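Local coordinates for protein arginine decarboxylase (Campylobacter jejuni subsp. jejuni, PDB 3NZP) that probably decarboxylates arginine to agmatine for polyamine biosynthesis, using pyridoxal 5'-phosphate as cofactor and magnesium, at residues P176-S188 / K203-V215. Residues are numbered along the deposited sequence; the frame is centred on the assembly and turned at random.
Sequences PKPNIGLRVRLHS and KFGLTSTELIEAV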
loop_
_atom_site.group_PDB
_atom_site.type_symbol
_atom_site.label_atom_id
_atom_site.label_comp_id
_atom_site.label_asym_id
_atom_site.label_seq_id
_atom_site.Cartn_x
_atom_site.Cartn_y
_atom_site.Cartn_z
ATOM N N PRO B 176 -2.687 -39.134 -14.982
ATOM C CA PRO B 176 -2.046 -38.307 -13.945
ATOM C C PRO B 176 -2.989 -37.265 -13.339
ATOM O O PRO B 176 -3.515 -36.391 -14.040
ATOM C CB PRO B 176 -0.869 -37.663 -14.688
ATOM C CG PRO B 176 -0.600 -38.637 -15.816
ATOM C CD PRO B 176 -1.996 -38.984 -16.272
ATOM N N LYS B 177 -3.221 -37.377 -12.038
ATOM C CA LYS B 177 -4.081 -36.426 -11.350
ATOM C C LYS B 177 -3.360 -35.829 -10.148
ATOM O O LYS B 177 -2.544 -36.487 -9.496
ATOM C CB LYS B 177 -5.411 -37.073 -10.930
ATOM C CG LYS B 177 -5.410 -38.603 -10.900
ATOM C CD LYS B 177 -6.795 -39.188 -10.594
ATOM C CE LYS B 177 -7.838 -38.823 -11.650
ATOM N NZ LYS B 177 -7.472 -39.293 -13.023
ATOM N N PRO B 178 -3.640 -34.551 -9.856
ATOM C CA PRO B 178 -2.993 -33.889 -8.723
ATOM C C PRO B 178 -3.462 -34.418 -7.379
ATOM O O PRO B 178 -4.483 -35.102 -7.274
ATOM C CB PRO B 178 -3.356 -32.425 -8.934
ATOM C CG PRO B 178 -4.697 -32.504 -9.599
ATOM C CD PRO B 178 -4.543 -33.627 -10.572
ATOM N N ASN B 179 -2.687 -34.117 -6.350
ATOM C CA ASN B 179 -3.034 -34.526 -5.007
ATOM C C ASN B 179 -4.034 -33.530 -4.490
ATOM O O ASN B 179 -3.953 -32.342 -4.790
ATOM C CB ASN B 179 -1.808 -34.514 -4.119
ATOM C CG ASN B 179 -1.032 -35.778 -4.225
ATOM O OD1 ASN B 179 0.133 -35.845 -3.803
ATOM N ND2 ASN B 179 -1.669 -36.815 -4.783
ATOM N N ILE B 180 -4.979 -34.013 -3.703
ATOM C CA ILE B 180 -5.998 -33.145 -3.156
ATOM C C ILE B 180 -5.707 -32.774 -1.705
ATOM O O ILE B 180 -5.355 -33.627 -0.898
ATOM C CB ILE B 180 -7.362 -33.827 -3.253
ATOM C CG1 ILE B 180 -7.740 -34.006 -4.730
ATOM C CG2 ILE B 180 -8.391 -33.019 -2.495
ATOM C CD1 ILE B 180 -9.045 -34.747 -4.963
ATOM N N GLY B 181 -5.828 -31.492 -1.379
ATOM C CA GLY B 181 -5.591 -31.059 -0.011
ATOM C C GLY B 181 -6.853 -30.411 0.528
ATOM O O GLY B 181 -7.592 -29.784 -0.233
ATOM N N LEU B 182 -7.130 -30.559 1.822
ATOM C CA LEU B 182 -8.335 -29.936 2.383
ATOM C C LEU B 182 -7.975 -28.882 3.423
ATOM O O LEU B 182 -7.301 -29.183 4.404
ATOM C CB LEU B 182 -9.254 -30.990 3.023
ATOM C CG LEU B 182 -9.834 -32.070 2.107
ATOM C CD1 LEU B 182 -10.810 -32.917 2.895
ATOM C CD2 LEU B 182 -10.539 -31.428 0.926
ATOM N N ARG B 183 -8.408 -27.647 3.201
ATOM C CA ARG B 183 -8.120 -26.573 4.141
ATOM C C ARG B 183 -9.145 -26.634 5.263
ATOM O O ARG B 183 -10.338 -26.433 5.039
ATOM C CB ARG B 183 -8.206 -25.208 3.452
ATOM C CG ARG B 183 -7.808 -24.061 4.345
ATOM C CD ARG B 183 -8.005 -22.734 3.671
ATOM N NE ARG B 183 -7.550 -21.637 4.520
ATOM C CZ ARG B 183 -7.753 -20.346 4.266
ATOM N NH1 ARG B 183 -7.292 -19.434 5.116
ATOM N NH2 ARG B 183 -8.415 -19.959 3.177
ATOM N N VAL B 184 -8.687 -26.903 6.475
ATOM C CA VAL B 184 -9.614 -26.998 7.584
ATOM C C VAL B 184 -9.928 -25.655 8.233
ATOM O O VAL B 184 -9.060 -24.800 8.369
ATOM C CB VAL B 184 -9.082 -27.964 8.647
ATOM C CG1 VAL B 184 -8.868 -29.344 8.017
ATOM C CG2 VAL B 184 -7.793 -27.434 9.233
ATOM N N ARG B 185 -11.185 -25.477 8.618
ATOM C CA ARG B 185 -11.638 -24.267 9.278
ATOM C C ARG B 185 -11.336 -24.487 10.758
ATOM O O ARG B 185 -11.886 -25.402 11.359
ATOM C CB ARG B 185 -13.143 -24.112 9.065
ATOM C CG ARG B 185 -13.779 -22.914 9.728
ATOM C CD ARG B 185 -13.582 -21.666 8.892
ATOM N NE ARG B 185 -14.315 -21.709 7.620
ATOM C CZ ARG B 185 -15.634 -21.575 7.503
ATOM N NH1 ARG B 185 -16.201 -21.628 6.301
ATOM N NH2 ARG B 185 -16.382 -21.388 8.587
ATOM N N LEU B 186 -10.451 -23.683 11.348
ATOM C CA LEU B 186 -10.119 -23.839 12.770
ATOM C C LEU B 186 -11.042 -23.032 13.677
ATOM O O LEU B 186 -11.351 -21.881 13.392
ATOM C CB LEU B 186 -8.670 -23.414 13.046
ATOM C CG LEU B 186 -7.545 -24.242 12.427
ATOM C CD1 LEU B 186 -6.217 -23.709 12.903
ATOM C CD2 LEU B 186 -7.683 -25.704 12.807
ATOM N N HIS B 187 -11.485 -23.636 14.772
ATOM C CA HIS B 187 -12.353 -22.929 15.702
ATOM C C HIS B 187 -11.535 -22.236 16.780
ATOM O O HIS B 187 -12.099 -21.683 17.722
ATOM C CB HIS B 187 -13.361 -23.884 16.350
ATOM C CG HIS B 187 -14.721 -23.848 15.717
ATOM N ND1 HIS B 187 -15.822 -24.457 16.281
ATOM C CD2 HIS B 187 -15.160 -23.267 14.574
ATOM C CE1 HIS B 187 -16.880 -24.253 15.516
ATOM N NE2 HIS B 187 -16.505 -23.533 14.473
ATOM N N SER B 188 -10.210 -22.259 16.630
ATOM C CA SER B 188 -9.305 -21.632 17.597
ATOM C C SER B 188 -9.055 -20.158 17.277
ATOM O O SER B 188 -8.881 -19.778 16.118
ATOM C CB SER B 188 -7.961 -22.379 17.646
ATOM O OG SER B 188 -8.087 -23.705 18.149
ATOM N N LYS B 203 -11.157 -16.900 8.136
ATOM C CA LYS B 203 -12.508 -17.435 8.290
ATOM C C LYS B 203 -12.930 -18.319 7.105
ATOM O O LYS B 203 -14.121 -18.502 6.844
ATOM C CB LYS B 203 -13.499 -16.279 8.470
ATOM C CG LYS B 203 -13.434 -15.237 7.358
ATOM C CD LYS B 203 -14.280 -14.006 7.677
ATOM C CE LYS B 203 -13.742 -13.243 8.880
ATOM N NZ LYS B 203 -14.582 -12.057 9.201
ATOM N N PHE B 204 -11.943 -18.874 6.404
ATOM C CA PHE B 204 -12.170 -19.746 5.247
ATOM C C PHE B 204 -11.759 -21.172 5.588
ATOM O O PHE B 204 -11.031 -21.394 6.551
ATOM C CB PHE B 204 -11.341 -19.259 4.071
ATOM C CG PHE B 204 -11.603 -17.843 3.711
ATOM C CD1 PHE B 204 -12.675 -17.518 2.899
ATOM C CD2 PHE B 204 -10.783 -16.826 4.195
ATOM C CE1 PHE B 204 -12.931 -16.203 2.564
ATOM C CE2 PHE B 204 -11.031 -15.499 3.866
ATOM C CZ PHE B 204 -12.108 -15.186 3.049
ATOM N N GLY B 205 -12.205 -22.132 4.786
ATOM C CA GLY B 205 -11.877 -23.519 5.054
ATOM C C GLY B 205 -13.149 -24.337 5.161
ATOM O O GLY B 205 -14.251 -23.790 5.106
ATOM N N LEU B 206 -13.007 -25.647 5.312
ATOM C CA LEU B 206 -14.166 -26.512 5.405
ATOM C C LEU B 206 -14.558 -26.765 6.853
ATOM O O LEU B 206 -13.701 -27.006 7.693
ATOM C CB LEU B 206 -13.877 -27.840 4.711
ATOM C CG LEU B 206 -13.476 -27.786 3.246
ATOM C CD1 LEU B 206 -13.184 -29.197 2.775
ATOM C CD2 LEU B 206 -14.580 -27.174 2.412
ATOM N N THR B 207 -15.853 -26.709 7.138
ATOM C CA THR B 207 -16.332 -26.954 8.490
ATOM C C THR B 207 -16.225 -28.447 8.779
ATOM O O THR B 207 -15.960 -29.237 7.878
ATOM C CB THR B 207 -17.788 -26.532 8.648
ATOM O OG1 THR B 207 -18.639 -27.488 7.998
ATOM C CG2 THR B 207 -17.997 -25.174 8.017
ATOM N N SER B 208 -16.440 -28.836 10.032
ATOM C CA SER B 208 -16.341 -30.243 10.398
ATOM C C SER B 208 -17.339 -31.072 9.604
ATOM O O SER B 208 -17.014 -32.144 9.100
ATOM C CB SER B 208 -16.569 -30.430 11.905
ATOM O OG SER B 208 -17.818 -29.901 12.322
ATOM N N THR B 209 -18.556 -30.570 9.478
ATOM C CA THR B 209 -19.564 -31.293 8.740
ATOM C C THR B 209 -19.197 -31.315 7.249
ATOM O O THR B 209 -19.367 -32.336 6.576
ATOM C CB THR B 209 -20.976 -30.680 9.009
ATOM O OG1 THR B 209 -21.613 -30.360 7.766
ATOM C CG2 THR B 209 -20.860 -29.428 9.901
ATOM N N GLU B 210 -18.661 -30.207 6.736
ATOM C CA GLU B 210 -18.256 -30.151 5.324
ATOM C C GLU B 210 -17.093 -31.098 5.045
ATOM O O GLU B 210 -17.031 -31.717 3.984
ATOM C CB GLU B 210 -17.853 -28.735 4.927
ATOM C CG GLU B 210 -19.024 -27.818 4.722
ATOM C CD GLU B 210 -18.604 -26.379 4.534
ATOM O OE1 GLU B 210 -19.496 -25.530 4.319
ATOM O OE2 GLU B 210 -17.383 -26.095 4.603
ATOM N N LEU B 211 -16.168 -31.205 5.997
ATOM C CA LEU B 211 -15.024 -32.094 5.847
ATOM C C LEU B 211 -15.488 -33.527 5.681
ATOM O O LEU B 211 -14.920 -34.280 4.899
ATOM C CB LEU B 211 -14.106 -32.010 7.057
ATOM C CG LEU B 211 -13.222 -30.782 7.179
ATOM C CD1 LEU B 211 -12.553 -30.807 8.531
ATOM C CD2 LEU B 211 -12.177 -30.766 6.071
ATOM N N ILE B 212 -16.513 -33.917 6.426
ATOM C CA ILE B 212 -17.017 -35.272 6.302
ATOM C C ILE B 212 -17.579 -35.448 4.886
ATOM O O ILE B 212 -17.208 -36.382 4.185
ATOM C CB ILE B 212 -18.113 -35.569 7.356
ATOM C CG1 ILE B 212 -17.524 -35.450 8.765
ATOM C CG2 ILE B 212 -18.641 -36.976 7.173
ATOM C CD1 ILE B 212 -18.545 -35.643 9.858
ATOM N N GLU B 213 -18.449 -34.540 4.453
ATOM C CA GLU B 213 -19.005 -34.640 3.112
ATOM C C GLU B 213 -17.867 -34.750 2.113
ATOM O O GLU B 213 -17.903 -35.574 1.194
ATOM C CB GLU B 213 -19.842 -33.406 2.795
ATOM C CG GLU B 213 -20.984 -33.210 3.753
ATOM C CD GLU B 213 -21.815 -31.992 3.431
ATOM O OE1 GLU B 213 -22.414 -31.947 2.332
ATOM O OE2 GLU B 213 -21.866 -31.080 4.284
ATOM N N ALA B 214 -16.854 -33.911 2.305
ATOM C CA ALA B 214 -15.695 -33.899 1.425
ATOM C C ALA B 214 -15.120 -35.308 1.299
ATOM O O ALA B 214 -14.830 -35.765 0.196
ATOM C CB ALA B 214 -14.649 -32.950 1.962
ATOM N N VAL B 215 -14.964 -35.996 2.426
ATOM C CA VAL B 215 -14.419 -37.348 2.412
ATOM C C VAL B 215 -15.350 -38.317 1.710
ATOM O O VAL B 215 -14.904 -39.184 0.965
ATOM C CB VAL B 215 -14.137 -37.865 3.828
ATOM C CG1 VAL B 215 -13.846 -39.356 3.806
ATOM C CG2 VAL B 215 -12.962 -37.121 4.407
#
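Arg183 and Arg185 both set CG opposite the backbone N, and what follows separates them: Arg183 stays extended to NE and reaches Phe204, whereas Arg185 bends at chi2 (82°) and chi3 (67°), folding its guanidinium back over the backbone of 203-205. Arg185 lies alongside Thr207, with Lys203 O above one face of the guanidinium. Its polar grip is slight: Arg185 NH1 meets Gly205 O at 3.1 Å, and Arg185 NE meets the same oxygen at 3.3 Å, both weak bonds at poor angles. The backbones hold more firmly through a single bridge between Val184 and Leu206, in which Leu206 N donates to Arg183 O (2.8 Å) and Arg185 N to Leu206 O (3.1 Å). Beside it, Gly205 CA lies 3.3 Å from Arg183 O. This join lies at the C-terminal end of strand 179-183, the fifth strand of the TIM barrel of the pyridoxal-binding domain, and it leads into helix 208-220, whose start is closed by a Thr207-Glu210 capping box: Glu210 N donates to Thr207 OG1, and Thr207 N to Glu210 OE2 from above the carboxylate plane. Between strand and helix, apolar packing has Leu182 CD2 on Leu206 CD1 and Leu182 CD1 touching both Ala214 CB (4.0 Å) and Leu211 CD2, while Val184 CG1 meets Leu211 CD1 at 4.0 Å. On the cofactor side, Arg183 NH2 comes nearest Phe204 CB, oblique to the ring, the planes 25° apart; it forms a salt bridge with Glu158, and the nearest side-chain atoms of Arg183 and His233, which binds pyridoxal 5'-phosphate, are about 4 Å apart.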